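Local coordinates for protein aldehyde Dehydrogenase (PDB 4O6R) that probably oxidises aldehydes to carboxylic acids with NAD(P)+ as electron acceptor and binds adenosine monophosphate, at residues I28-P33 with S95-H100; L418-W423 with I437-C442. One frame throughout, in Å; residues are numbered along the deposited sequence. Where two conformers were deposited one is given.

Contact 1 and contact 2 lie on opposite sides of the chain's centre, with their own centres 31 Å apart and their nearest atoms about 16 Å apart. They follow one another along the chain and share no strand or helix. Contact 1 sets the N-terminal hairpin strand 27-32 against the end of helix 87-98. Contact 2 joins strands 421-423 and 441-444, the last two at one side of a seven-stranded mixed sheet. Each has a side chain about 12 Å from the bound AMP. Contact 1 is touched by no other chain of the assembly, while contact 2 lies where the sheet continues into a second subunit.

Contact 1 (I28-P33 with S95-H100); sequences IDVLNP and SLDTGH
The ring of His100 has the hydroxyl OG1 of Thr98 on one face, 3.0 Å above the plane and displaced toward the rim, and its ND1 is hydrogen-bonded to Asp109. The same OG1 accepts the backbone N-H of His100 almost straight, at 171°, an ST turn that bends the chain out of helix 87-98; it is also hydrogen-bonded to Glu94 O. Gly99, with positive phi, ends the helix, and the pyrrolidine of Pro33 lies against this turn: CG is 3.5 Å from Gly99 N, and CD packs against the carbonyl oxygens of both Leu96 and Asp97. The flat amide of Asn32, its CG anti to the backbone N (chi1 -179°), crosses Leu96 at about a right angle, ND2 being 3.7 Å from the methyl CD1. Its OD1 and Leu96 O, both acceptors, do not bond to each other; OD1 is hydrogen-bonded to His34 N, and water 2 lies within bonding distance of both OD1 and Ser95 O. Asp97 likewise has CG anti to its N (chi1 -161°), and this brings OD1 to 3.1 Å from Val30 CG1, a close carboxylate-methyl approach, while OD2 is hydrogen-bonded to Leu187 N. Water 1 lies between two main-chain carbonyls, 2.4 Å from Leu31 O and 2.5 Å from Asp97 O, distances short even for a well-held water. Strand and helix end therefore meet through Pro33, Leu96 and Val30 as well as through carbonyl oxygens and water. Each water has more acceptors around it than protons, so neither can serve all at once. The helix C-terminus, together with the Asp97 carboxylate, probably makes this junction locally negative, which the waters and Leu187 N, as donors, would partly offset.

Contact 2 (L418-W423 with I437-C442); sequences LGSGLW and IDAGMC
Strand 421-423, helix 427-436 and strand 441-444 form a beta-alpha-beta unit, and this contact joins the approach to its first strand with the turn that opens its second. Leu418 O accepts from two donors: Gly440 N at 2.8 Å and Met441 N at 3.3 Å, both in the carbonyl plane but bent at the hydrogen (130° and 135°), as expected when two successive N-H groups share one oxygen. Ala439 CB rests against the same carbonyl. Further along, Ser420 holds OG in the crowded position between its N and carbonyl carbon (chi1 71°), which lets the hydroxyl donate to Met441 O at 3.0 Å on an in-plane lone pair. Gly419 CA adds a CA-H...O contact to that oxygen; in the other direction Cys442 CA makes one to Ser420 O, at 3.2 Å. Around the hydroxyl the wall is largely apolar: Ile437 CG2 and Cys442 CB approach it from 437-442, so this buried polar group is satisfied within the contact itself. Leu418 and Met441 run side by side in the same direction, and the bend in the Met441 side chain places CE 4.0 Å from Leu418 CD1. Leu422 CD2 touches both Cys442 SG and the tip of Ile437, CD1, which it crosses obliquely, while Met433 of the connecting helix also meets Leu422. Strand 261-264 flanks strand 421-423 on its other side. Met441 and Cys442 pair in parallel with a strand of a second subunit, continuing the sheet across the interface. Paired parallel strands bridged by a helix are typical of the alpha/beta catalytic domain of aldehyde dehydrogenases, here at the point where two subunits share one sheet.

Contact 1 (I28-P33 with S95-H100)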
loop_
_atom_site.group_PDB
_atom_site.type_symbol
_atom_site.label_atom_id
_atom_site.label_comp_id
_atom_site.label_asym_id
_atom_site.label_seq_id
_atom_site.Cartn_x
_atom_site.Cartn_y
_atom_site.Cartn_z
ATOM N N ILE A 28 21.273 -30.320 -28.809
ATOM C CA ILE A 28 22.277 -30.244 -27.760
ATOM C C ILE A 28 22.199 -31.492 -26.879
ATOM O O ILE A 28 21.102 -31.933 -26.531
ATOM C CB ILE A 28 22.073 -28.986 -26.937
ATOM C CG1 ILE A 28 22.512 -27.774 -27.779
ATOM C CG2 ILE A 28 22.885 -29.062 -25.662
ATOM C CD1 ILE A 28 22.106 -26.424 -27.224
ATOM N N ASP A 29 23.356 -32.060 -26.535
ATOM C CA ASP A 29 23.389 -33.240 -25.664
ATOM C C ASP A 29 23.231 -32.799 -24.202
ATOM O O ASP A 29 23.901 -31.862 -23.769
ATOM C CB ASP A 29 24.703 -34.020 -25.819
ATOM C CG ASP A 29 24.773 -34.866 -27.085
ATOM O OD1 ASP A 29 23.872 -34.854 -27.947
ATOM O OD2 ASP A 29 25.780 -35.585 -27.210
ATOM N N VAL A 30 22.341 -33.469 -23.467
ATOM C CA VAL A 30 22.106 -33.182 -22.057
ATOM C C VAL A 30 22.738 -34.304 -21.277
ATOM O O VAL A 30 22.425 -35.473 -21.506
ATOM C CB VAL A 30 20.624 -33.099 -21.717
ATOM C CG1 VAL A 30 20.429 -32.864 -20.215
ATOM C CG2 VAL A 30 19.986 -31.977 -22.533
ATOM N N LEU A 31 23.637 -33.943 -20.376
ATOM C CA LEU A 31 24.441 -34.917 -19.656
ATOM C C LEU A 31 23.937 -35.140 -18.229
ATOM O O LEU A 31 23.375 -34.220 -17.582
ATOM C CB LEU A 31 25.932 -34.528 -19.657
ATOM C CG LEU A 31 26.566 -34.240 -21.026
ATOM C CD1 LEU A 31 28.057 -33.971 -20.900
ATOM C CD2 LEU A 31 26.321 -35.425 -21.942
ATOM N N ASN A 32 24.143 -36.364 -17.764
ATOM C CA ASN A 32 23.953 -36.731 -16.379
ATOM C C ASN A 32 25.265 -36.485 -15.640
ATOM O O ASN A 32 26.245 -37.161 -15.904
ATOM C CB ASN A 32 23.582 -38.209 -16.295
ATOM C CG ASN A 32 23.342 -38.679 -14.867
ATOM O OD1 ASN A 32 23.684 -37.995 -13.901
ATOM N ND2 ASN A 32 22.720 -39.859 -14.736
ATOM N N PRO A 33 25.290 -35.529 -14.700
ATOM C CA PRO A 33 26.534 -35.238 -13.966
ATOM C C PRO A 33 27.038 -36.328 -13.015
ATOM O O PRO A 33 28.185 -36.268 -12.583
ATOM C CB PRO A 33 26.213 -33.962 -13.225
ATOM C CG PRO A 33 24.733 -33.995 -13.037
ATOM C CD PRO A 33 24.148 -34.767 -14.184
ATOM N N SER A 95 16.745 -34.271 -10.408
ATOM C CA SER A 95 17.964 -34.930 -9.907
ATOM C C SER A 95 18.819 -35.544 -11.014
ATOM O O SER A 95 20.036 -35.468 -10.964
ATOM C CB SER A 95 17.650 -36.000 -8.846
ATOM O OG SER A 95 17.158 -35.382 -7.655
ATOM N N LEU A 96 18.183 -36.154 -11.997
ATOM C CA LEU A 96 18.891 -36.798 -13.098
ATOM C C LEU A 96 19.718 -35.777 -13.886
ATOM O O LEU A 96 20.874 -36.031 -14.225
ATOM C CB LEU A 96 17.887 -37.473 -14.026
ATOM C CG LEU A 96 18.423 -38.390 -15.112
ATOM C CD1 LEU A 96 19.014 -39.665 -14.530
ATOM C CD2 LEU A 96 17.318 -38.726 -16.114
ATOM N N ASP A 97 19.110 -34.626 -14.130
ATOM C CA ASP A 97 19.642 -33.571 -14.984
ATOM C C ASP A 97 20.651 -32.675 -14.252
ATOM O O ASP A 97 21.651 -32.254 -14.815
ATOM C CB ASP A 97 18.431 -32.721 -15.440
ATOM C CG ASP A 97 18.706 -31.887 -16.662
ATOM O OD1 ASP A 97 19.788 -32.041 -17.275
ATOM O OD2 ASP A 97 17.817 -31.082 -17.007
ATOM N N THR A 98 20.383 -32.371 -12.995
ATOM C CA THR A 98 21.170 -31.374 -12.273
ATOM C C THR A 98 22.224 -31.950 -11.348
ATOM O O THR A 98 23.180 -31.270 -11.037
ATOM C CB THR A 98 20.289 -30.520 -11.367
ATOM O OG1 THR A 98 19.658 -31.358 -10.387
ATOM C CG2 THR A 98 19.274 -29.791 -12.174
ATOM N N GLY A 99 22.026 -33.192 -10.897
ATOM C CA GLY A 99 22.847 -33.760 -9.855
ATOM C C GLY A 99 22.375 -33.489 -8.431
ATOM O O GLY A 99 23.000 -33.969 -7.499
ATOM N N HIS A 100 21.313 -32.722 -8.230
ATOM C CA HIS A 100 20.824 -32.483 -6.883
ATOM C C HIS A 100 20.445 -33.816 -6.276
ATOM O O HIS A 100 19.791 -34.604 -6.951
ATOM C CB HIS A 100 19.578 -31.641 -6.889
ATOM C CG HIS A 100 19.760 -30.265 -7.453
ATOM N ND1 HIS A 100 18.734 -29.343 -7.488
ATOM C CD2 HIS A 100 20.815 -29.676 -8.060
ATOM C CE1 HIS A 100 19.154 -28.238 -8.073
ATOM N NE2 HIS A 100 20.422 -28.405 -8.417
HETATM O O HOH W 1 22.299 -32.056 -17.208
HETATM O O HOH W 2 22.125 -37.466 -11.633
#

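Contact 2 (L418-W423 with I437-C442)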
loop_
_atom_site.group_PDB
_atom_site.type_symbol
_atom_site.label_atom_id
_atom_site.label_comp_id
_atom_site.label_asym_id
_atom_site.label_seq_id
_atom_site.Cartn_x
_atom_site.Cartn_y
_atom_site.Cartn_z
ATOM N N LEU A 418 24.571 -9.447 -2.565
ATOM C CA LEU A 418 23.352 -10.179 -2.812
ATOM C C LEU A 418 22.743 -10.560 -1.446
ATOM O O LEU A 418 21.902 -9.810 -0.929
ATOM C CB LEU A 418 23.626 -11.384 -3.727
ATOM C CG LEU A 418 22.415 -12.189 -4.170
ATOM C CD1 LEU A 418 21.397 -11.311 -4.858
ATOM C CD2 LEU A 418 22.873 -13.271 -5.127
ATOM N N GLY A 419 23.182 -11.667 -0.846
ATOM C CA GLY A 419 22.741 -12.066 0.486
ATOM C C GLY A 419 23.863 -11.939 1.499
ATOM O O GLY A 419 24.991 -11.661 1.139
ATOM N N SER A 420 23.530 -12.139 2.763
ATOM C CA SER A 420 24.421 -11.980 3.882
ATOM C C SER A 420 23.692 -12.522 5.115
ATOM O O SER A 420 22.480 -12.721 5.101
ATOM C CB SER A 420 24.740 -10.486 4.134
ATOM O OG SER A 420 23.595 -9.847 4.653
ATOM N N GLY A 421 24.427 -12.795 6.171
ATOM C CA GLY A 421 23.795 -13.146 7.414
ATOM C C GLY A 421 24.766 -13.224 8.552
ATOM O O GLY A 421 25.985 -13.097 8.370
ATOM N N LEU A 422 24.206 -13.346 9.748
ATOM C CA LEU A 422 25.015 -13.333 10.939
ATOM C C LEU A 422 24.340 -14.102 12.038
ATOM O O LEU A 422 23.110 -14.256 12.056
ATOM C CB LEU A 422 25.318 -11.890 11.366
ATOM C CG LEU A 422 24.036 -11.117 11.652
ATOM C CD1 LEU A 422 23.891 -10.975 13.135
ATOM C CD2 LEU A 422 24.022 -9.763 11.001
ATOM N N TRP A 423 25.149 -14.523 12.993
ATOM C CA TRP A 423 24.656 -15.282 14.132
ATOM C C TRP A 423 25.120 -14.607 15.403
ATOM O O TRP A 423 26.313 -14.490 15.648
ATOM C CB TRP A 423 25.179 -16.730 14.064
ATOM C CG TRP A 423 24.813 -17.382 12.798
ATOM C CD1 TRP A 423 25.333 -17.141 11.554
ATOM C CD2 TRP A 423 23.831 -18.397 12.635
ATOM N NE1 TRP A 423 24.714 -17.933 10.629
ATOM C CE2 TRP A 423 23.797 -18.724 11.268
ATOM C CE3 TRP A 423 22.970 -19.063 13.519
ATOM C CZ2 TRP A 423 22.924 -19.688 10.751
ATOM C CZ3 TRP A 423 22.087 -20.024 13.005
ATOM C CH2 TRP A 423 22.075 -20.325 11.634
ATOM N N ILE A 437 25.268 -3.895 6.435
ATOM C CA ILE A 437 25.825 -4.817 5.464
ATOM C C ILE A 437 25.232 -4.501 4.098
ATOM O O ILE A 437 24.016 -4.320 3.982
ATOM C CB ILE A 437 25.547 -6.284 5.858
ATOM C CG1 ILE A 437 26.348 -6.669 7.127
ATOM C CG2 ILE A 437 25.917 -7.234 4.727
ATOM C CD1 ILE A 437 25.775 -7.878 7.806
ATOM N N ASP A 438 26.104 -4.429 3.094
ATOM C CA ASP A 438 25.715 -4.216 1.703
ATOM C C ASP A 438 25.132 -5.472 1.103
ATOM O O ASP A 438 25.878 -6.335 0.640
ATOM C CB ASP A 438 26.957 -3.932 0.844
ATOM C CG ASP A 438 27.658 -2.664 1.208
ATOM O OD1 ASP A 438 27.055 -1.772 1.853
ATOM O OD2 ASP A 438 28.844 -2.557 0.792
ATOM N N ALA A 439 23.819 -5.593 1.111
ATOM C CA ALA A 439 23.187 -6.762 0.571
ATOM C C ALA A 439 21.700 -6.491 0.445
ATOM O O ALA A 439 21.153 -5.644 1.182
ATOM C CB ALA A 439 23.410 -7.967 1.489
ATOM N N GLY A 440 21.052 -7.210 -0.458
ATOM C CA GLY A 440 19.595 -7.121 -0.588
ATOM C C GLY A 440 18.850 -7.909 0.481
ATOM O O GLY A 440 17.666 -7.681 0.704
ATOM N N MET A 441 19.555 -8.844 1.118
ATOM C CA MET A 441 18.975 -9.766 2.079
ATOM C C MET A 441 19.971 -10.051 3.201
ATOM O O MET A 441 21.158 -10.238 2.938
ATOM C CB MET A 441 18.608 -11.064 1.369
ATOM C CG MET A 441 17.643 -10.867 0.208
ATOM S SD MET A 441 17.530 -12.332 -0.819
ATOM C CE MET A 441 19.049 -12.196 -1.744
ATOM N N CYS A 442 19.473 -10.084 4.433
ATOM C CA CYS A 442 20.304 -10.390 5.593
ATOM C C CYS A 442 19.544 -11.342 6.513
ATOM O O CYS A 442 18.451 -11.032 6.962
ATOM C CB CYS A 442 20.690 -9.122 6.356
ATOM S SG CYS A 442 21.836 -9.470 7.702
#